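Local coordinates for beta-galactosidase (Bacillus circulans, PDB 4MAD), which probably hydrolyses terminal non-reducing beta-D-galactose residues of beta-D-galactosides, at residues G366-L371 / F395-T400; S16-D21 / K29-L34. One frame throughout, in Å; residues are numbered along the deposited sequence.

In the fold
Interaction 1 and interaction 2 lie on opposite sides of the chain's centre, their own centres 56 Å apart and their nearest atoms about 39 Å apart, so neither touches the other. Interaction 2 is complete before interaction 1 begins along the chain. It lies in the small meander at the end of the (beta/alpha)8 barrel where the barrel strands start, whereas the predicted catalytic pair, Glu171 and Glu247, belongs toward the other end, as is general for such barrels. Interaction 1 belongs to the all-beta part of the enzyme, where a turn after a strand of one sheet packs on a strand of another. Both contacts are apolar and lie away from the active site and the bound 2-(2-methoxyethoxy)ethanol.

Interaction 1: G366-L371 / F395-T400; sequences GLLDSL and FIVYET
Val397 projects from its strand into a shallow arc of three leucines, Leu367, Leu368 and Leu371, and its two methyl groups share these between them. From CB the side chain forks. The CG1 branch stands anti to the backbone N (chi1 177°) and meets Leu368, whose CD2 lies 4.4 Å from Val397 CG1. The other branch, beside the backbone N, has two neighbours: Val397 CG2 is 4.1 Å from Leu371 CD2 and 4.3 Å from Leu367 CD2. Leu371 comes in at about a right angle to the valine, so the touch is of one methyl upon another rather than along the length of the chains. Residues 395-400 belong to strand 395-403, an inner strand of the antiparallel sheet of the first all-beta domain, held between strands 449-457 and 488-493. Residues 366-371 start at the last residue of strand 357-366, in the eight-stranded antiparallel sheet that also includes strand 514-522, and continue into the turn after it. Between these segments the contact is apolar, with no hydrogen bond across it. Leu367 and Leu368 sit in two overlapping beta turns, and Leu371 follows directly: Asp369 N donates to Gly366 O at 3.0 Å, and Ser370 N to Leu367 O at 2.9 Å. The serine adds a side-chain bond, with Ser370 OG 2.8 Å from Gly366 O and placed above the carbonyl plane, 41° out of it. Because Asp369 N arrives from the opposite face, the Gly366 oxygen is gripped from both sides. Leu368 also rests on Gln453 and Ile455 of strand 449-457, while Val397 reaches Leu493 of strand 488-493. Glu399, pointing the same way as Val397, uses its carboxylate for hydrogen bonds to Tyr491 OH and Gln453 NE2.

Interaction 2: S16-D21 / K29-L34; sequences SQLTYD and KEIRLL
Leu18 carries the whole apolar contact, giving one methyl to each of two partners. Its CD1 lies 4.1 Å from Ile31 CG2, and its CD2 lies 4.0 Å from Leu33 CD1. The two approaches differ: Leu18 and Ile31 cross at about a right angle, whereas Leu18 and Leu33 extend toward each other and meet tip to tip. With CG anti to the backbone N (chi1 -179°), the leucine's fork is carried toward residues 29-34 although the bond from CA to CB of Leu18 does not point straight at them. On Ile31 it is the short CG2 branch that does the touching, while CG1 runs anti to the backbone N. Phe24, whose side chain touches Leu18, Ile31 and Leu33 alike, completes this patch. Backbone hydrogen bonding is indirect, since none joins the two segments: strands 18-20 and 29-30 are the outer members of a three-stranded antiparallel meander, with strand 24-26 between them, and Thr19 pairs with Leu25 while Ile31 pairs with Phe24. The meander covers the end of the (beta/alpha)8 barrel where its strands begin, and residues 29-34 run on into the first barrel strand, 34-38, which Leu34 begins. Leu33 is accordingly bonded through its backbone to Val282, and Leu18 also packs on Leu197, at the start of strand 197-202. Among the charged groups, Asp21 OD1 and Glu30 OE2, both probably negative, stay 5.7 Å apart; the aspartate oxygen accepts a hydrogen bond from Ser23 N.

Interaction 1: G366-L371 / F395-T400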
loop_
_atom_site.group_PDB
_atom_site.type_symbol
_atom_site.label_atom_id
_atom_site.label_comp_id
_atom_site.label_asym_id
_atom_site.label_seq_id
_atom_site.Cartn_x
_atom_site.Cartn_y
_atom_site.Cartn_z
ATOM N N GLY A 366 2.293 20.963 -19.901
ATOM C CA GLY A 366 3.530 20.230 -19.792
ATOM C C GLY A 366 4.148 20.308 -18.424
ATOM O O GLY A 366 4.314 21.353 -17.885
ATOM N N LEU A 367 4.530 19.167 -17.899
ATOM C CA LEU A 367 5.070 19.092 -16.575
ATOM C C LEU A 367 6.364 19.924 -16.451
ATOM O O LEU A 367 6.503 20.682 -15.579
ATOM C CB LEU A 367 5.380 17.648 -16.257
ATOM C CG LEU A 367 5.902 17.335 -14.886
ATOM C CD1 LEU A 367 5.703 15.902 -14.512
ATOM C CD2 LEU A 367 7.270 17.621 -14.790
ATOM N N LEU A 368 7.253 19.781 -17.406
ATOM C CA LEU A 368 8.478 20.526 -17.451
ATOM C C LEU A 368 8.283 22.042 -17.631
ATOM O O LEU A 368 9.178 22.827 -17.435
ATOM C CB LEU A 368 9.375 19.965 -18.532
ATOM C CG LEU A 368 9.991 18.624 -18.208
ATOM C CD1 LEU A 368 10.829 18.137 -19.314
ATOM C CD2 LEU A 368 10.754 18.660 -16.972
ATOM N N ASP A 369 7.110 22.391 -18.097
ATOM C CA ASP A 369 6.692 23.752 -18.255
ATOM C C ASP A 369 5.917 24.255 -17.062
ATOM O O ASP A 369 5.493 25.373 -17.058
ATOM C CB ASP A 369 5.839 23.906 -19.496
ATOM C CG ASP A 369 6.587 23.583 -20.751
ATOM O OD1 ASP A 369 7.737 23.959 -20.859
ATOM O OD2 ASP A 369 6.025 22.947 -21.618
ATOM N N SER A 370 5.703 23.416 -16.079
ATOM C CA SER A 370 4.979 23.791 -14.887
ATOM C C SER A 370 5.753 23.781 -13.563
ATOM O O SER A 370 5.184 23.804 -12.529
ATOM C CB SER A 370 3.732 22.909 -14.793
ATOM O OG SER A 370 2.996 22.998 -15.975
ATOM N N LEU A 371 7.072 23.737 -13.604
ATOM C CA LEU A 371 7.775 23.355 -12.409
ATOM C C LEU A 371 7.540 24.231 -11.161
ATOM O O LEU A 371 7.265 23.731 -10.126
ATOM C CB LEU A 371 9.260 23.175 -12.715
ATOM C CG LEU A 371 9.545 22.055 -13.706
ATOM C CD1 LEU A 371 10.940 22.020 -14.155
ATOM C CD2 LEU A 371 9.152 20.715 -13.213
ATOM N N PHE A 395 7.152 12.067 -8.034
ATOM C CA PHE A 395 8.104 12.249 -9.112
ATOM C C PHE A 395 9.064 13.337 -8.657
ATOM O O PHE A 395 8.747 14.093 -7.802
ATOM C CB PHE A 395 7.407 12.714 -10.396
ATOM C CG PHE A 395 6.401 11.745 -10.954
ATOM C CD1 PHE A 395 6.744 10.885 -11.949
ATOM C CD2 PHE A 395 5.106 11.716 -10.498
ATOM C CE1 PHE A 395 5.871 10.005 -12.440
ATOM C CE2 PHE A 395 4.229 10.835 -11.017
ATOM C CZ PHE A 395 4.611 9.982 -11.973
ATOM N N ILE A 396 10.237 13.351 -9.229
ATOM C CA ILE A 396 11.201 14.385 -8.934
ATOM C C ILE A 396 12.018 14.653 -10.177
ATOM O O ILE A 396 12.397 13.774 -10.846
ATOM C CB ILE A 396 12.071 14.010 -7.734
ATOM C CG1 ILE A 396 13.108 15.075 -7.458
ATOM C CG2 ILE A 396 12.735 12.742 -7.962
ATOM C CD1 ILE A 396 13.722 14.932 -6.216
ATOM N N VAL A 397 12.232 15.913 -10.450
ATOM C CA VAL A 397 12.999 16.277 -11.586
ATOM C C VAL A 397 14.385 16.738 -11.120
ATOM O O VAL A 397 14.495 17.545 -10.274
ATOM C CB VAL A 397 12.383 17.439 -12.363
ATOM C CG1 VAL A 397 13.229 17.821 -13.483
ATOM C CG2 VAL A 397 11.044 17.098 -12.849
ATOM N N TYR A 398 15.401 16.180 -11.741
ATOM C CA TYR A 398 16.781 16.493 -11.465
ATOM C C TYR A 398 17.358 17.187 -12.717
ATOM O O TYR A 398 17.149 16.751 -13.787
ATOM C CB TYR A 398 17.640 15.256 -11.217
ATOM C CG TYR A 398 17.387 14.436 -9.966
ATOM C CD1 TYR A 398 18.138 14.623 -8.822
ATOM C CD2 TYR A 398 16.472 13.417 -9.946
ATOM C CE1 TYR A 398 17.931 13.859 -7.721
ATOM C CE2 TYR A 398 16.297 12.681 -8.854
ATOM C CZ TYR A 398 17.021 12.901 -7.732
ATOM O OH TYR A 398 16.839 12.167 -6.655
ATOM N N GLU A 399 18.036 18.302 -12.519
ATOM C CA GLU A 399 18.422 19.150 -13.613
ATOM C C GLU A 399 19.856 19.701 -13.407
ATOM O O GLU A 399 20.187 20.126 -12.345
ATOM C CB GLU A 399 17.407 20.270 -13.684
ATOM C CG GLU A 399 17.626 21.417 -14.548
ATOM C CD GLU A 399 16.358 22.310 -14.613
ATOM O OE1 GLU A 399 16.348 23.392 -14.044
ATOM O OE2 GLU A 399 15.353 21.876 -15.161
ATOM N N THR A 400 20.671 19.651 -14.443
ATOM C CA THR A 400 22.024 20.170 -14.380
ATOM C C THR A 400 22.457 20.593 -15.753
ATOM O O THR A 400 21.945 20.110 -16.724
ATOM C CB THR A 400 23.032 19.163 -13.833
ATOM O OG1 THR A 400 24.256 19.808 -13.462
ATOM C CG2 THR A 400 23.310 18.131 -14.841
#

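Interaction 2: S16-D21 / K29-L34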
loop_
_atom_site.group_PDB
_atom_site.type_symbol
_atom_site.label_atom_id
_atom_site.label_comp_id
_atom_site.label_asym_id
_atom_site.label_seq_id
_atom_site.Cartn_x
_atom_site.Cartn_y
_atom_site.Cartn_z
ATOM N N SER A 16 -14.320 -7.632 29.196
ATOM C CA SER A 16 -13.986 -8.799 28.402
ATOM C C SER A 16 -12.486 -8.977 28.225
ATOM O O SER A 16 -11.780 -8.013 28.126
ATOM C CB SER A 16 -14.613 -8.696 27.053
ATOM O OG SER A 16 -15.990 -8.788 27.188
ATOM N N GLN A 17 -12.017 -10.208 28.249
ATOM C CA GLN A 17 -10.624 -10.501 27.964
ATOM C C GLN A 17 -10.480 -11.769 27.147
ATOM O O GLN A 17 -11.003 -12.768 27.531
ATOM C CB GLN A 17 -9.843 -10.682 29.248
ATOM C CG GLN A 17 -8.429 -11.138 29.017
ATOM C CD GLN A 17 -7.626 -11.341 30.282
ATOM O OE1 GLN A 17 -8.137 -11.319 31.352
ATOM N NE2 GLN A 17 -6.376 -11.517 30.132
ATOM N N LEU A 18 -9.724 -11.735 26.064
ATOM C CA LEU A 18 -9.413 -12.934 25.332
ATOM C C LEU A 18 -8.213 -13.608 25.923
ATOM O O LEU A 18 -7.207 -13.021 26.044
ATOM C CB LEU A 18 -9.094 -12.619 23.869
ATOM C CG LEU A 18 -8.776 -13.812 22.979
ATOM C CD1 LEU A 18 -10.000 -14.645 22.694
ATOM C CD2 LEU A 18 -8.105 -13.412 21.708
ATOM N N THR A 19 -8.366 -14.869 26.257
ATOM C CA THR A 19 -7.264 -15.671 26.777
ATOM C C THR A 19 -7.321 -17.035 26.143
ATOM O O THR A 19 -8.107 -17.268 25.298
ATOM C CB THR A 19 -7.332 -15.874 28.300
ATOM O OG1 THR A 19 -8.470 -16.646 28.607
ATOM C CG2 THR A 19 -7.436 -14.601 28.986
ATOM N N TYR A 20 -6.412 -17.894 26.524
ATOM C CA TYR A 20 -6.496 -19.251 26.078
ATOM C C TYR A 20 -5.822 -20.297 26.893
ATOM O O TYR A 20 -4.767 -20.091 27.424
ATOM C CB TYR A 20 -5.773 -19.464 24.736
ATOM C CG TYR A 20 -4.307 -19.227 24.751
ATOM C CD1 TYR A 20 -3.411 -20.241 25.006
ATOM C CD2 TYR A 20 -3.810 -17.993 24.498
ATOM C CE1 TYR A 20 -2.072 -20.012 24.997
ATOM C CE2 TYR A 20 -2.492 -17.742 24.533
ATOM C CZ TYR A 20 -1.624 -18.758 24.780
ATOM O OH TYR A 20 -0.342 -18.511 24.788
ATOM N N ASP A 21 -6.443 -21.447 26.944
ATOM C CA ASP A 21 -5.704 -22.538 27.472
ATOM C C ASP A 21 -5.385 -23.800 26.692
ATOM O O ASP A 21 -4.247 -24.129 26.480
ATOM C CB ASP A 21 -6.390 -23.224 28.612
ATOM C CG ASP A 21 -7.824 -23.426 28.374
ATOM O OD1 ASP A 21 -8.210 -24.003 27.353
ATOM O OD2 ASP A 21 -8.579 -23.018 29.249
ATOM N N LYS A 29 -16.364 -18.240 27.853
ATOM C CA LYS A 29 -16.757 -19.226 26.914
ATOM C C LYS A 29 -15.693 -19.502 25.901
ATOM O O LYS A 29 -14.946 -18.634 25.564
ATOM C CB LYS A 29 -17.954 -18.700 26.199
ATOM C CG LYS A 29 -18.590 -19.651 25.305
ATOM C CD LYS A 29 -19.793 -19.063 24.693
ATOM C CE LYS A 29 -20.729 -18.500 25.735
ATOM N NZ LYS A 29 -20.014 -17.940 26.859
ATOM N N GLU A 30 -15.678 -20.705 25.385
ATOM C CA GLU A 30 -14.868 -20.993 24.234
ATOM C C GLU A 30 -15.341 -20.182 23.063
ATOM O O GLU A 30 -16.502 -19.929 22.930
ATOM C CB GLU A 30 -14.866 -22.464 23.914
ATOM C CG GLU A 30 -14.496 -23.261 25.100
ATOM C CD GLU A 30 -14.095 -24.676 24.815
ATOM O OE1 GLU A 30 -14.367 -25.169 23.717
ATOM O OE2 GLU A 30 -13.506 -25.280 25.705
ATOM N N ILE A 31 -14.371 -19.726 22.271
ATOM C CA ILE A 31 -14.643 -19.015 21.055
ATOM C C ILE A 31 -13.710 -19.507 19.950
ATOM O O ILE A 31 -12.589 -19.841 20.181
ATOM C CB ILE A 31 -14.425 -17.534 21.227
ATOM C CG1 ILE A 31 -14.846 -16.777 19.980
ATOM C CG2 ILE A 31 -13.027 -17.237 21.564
ATOM C CD1 ILE A 31 -15.265 -15.439 20.213
ATOM N N ARG A 32 -14.190 -19.527 18.736
ATOM C CA ARG A 32 -13.309 -19.720 17.615
ATOM C C ARG A 32 -13.252 -18.363 16.924
ATOM O O ARG A 32 -14.243 -17.838 16.612
ATOM C CB ARG A 32 -13.856 -20.758 16.660
ATOM C CG ARG A 32 -12.917 -21.128 15.604
ATOM C CD ARG A 32 -13.611 -21.613 14.418
ATOM N NE ARG A 32 -14.276 -22.875 14.611
ATOM C CZ ARG A 32 -13.787 -24.060 14.272
ATOM N NH1 ARG A 32 -12.599 -24.206 13.716
ATOM N NH2 ARG A 32 -14.528 -25.120 14.475
ATOM N N LEU A 33 -12.076 -17.803 16.718
ATOM C CA LEU A 33 -11.992 -16.531 16.033
ATOM C C LEU A 33 -12.097 -16.758 14.555
ATOM O O LEU A 33 -11.309 -17.475 13.961
ATOM C CB LEU A 33 -10.724 -15.768 16.395
ATOM C CG LEU A 33 -10.602 -15.529 17.882
ATOM C CD1 LEU A 33 -9.279 -15.144 18.294
ATOM C CD2 LEU A 33 -11.571 -14.524 18.341
ATOM N N LEU A 34 -13.097 -16.125 13.988
ATOM C CA LEU A 34 -13.252 -16.097 12.585
ATOM C C LEU A 34 -13.107 -14.636 12.235
ATOM O O LEU A 34 -14.051 -13.922 12.413
ATOM C CB LEU A 34 -14.643 -16.572 12.209
ATOM C CG LEU A 34 -14.923 -18.050 12.453
ATOM C CD1 LEU A 34 -16.295 -18.381 12.072
ATOM C CD2 LEU A 34 -13.989 -18.869 11.687
#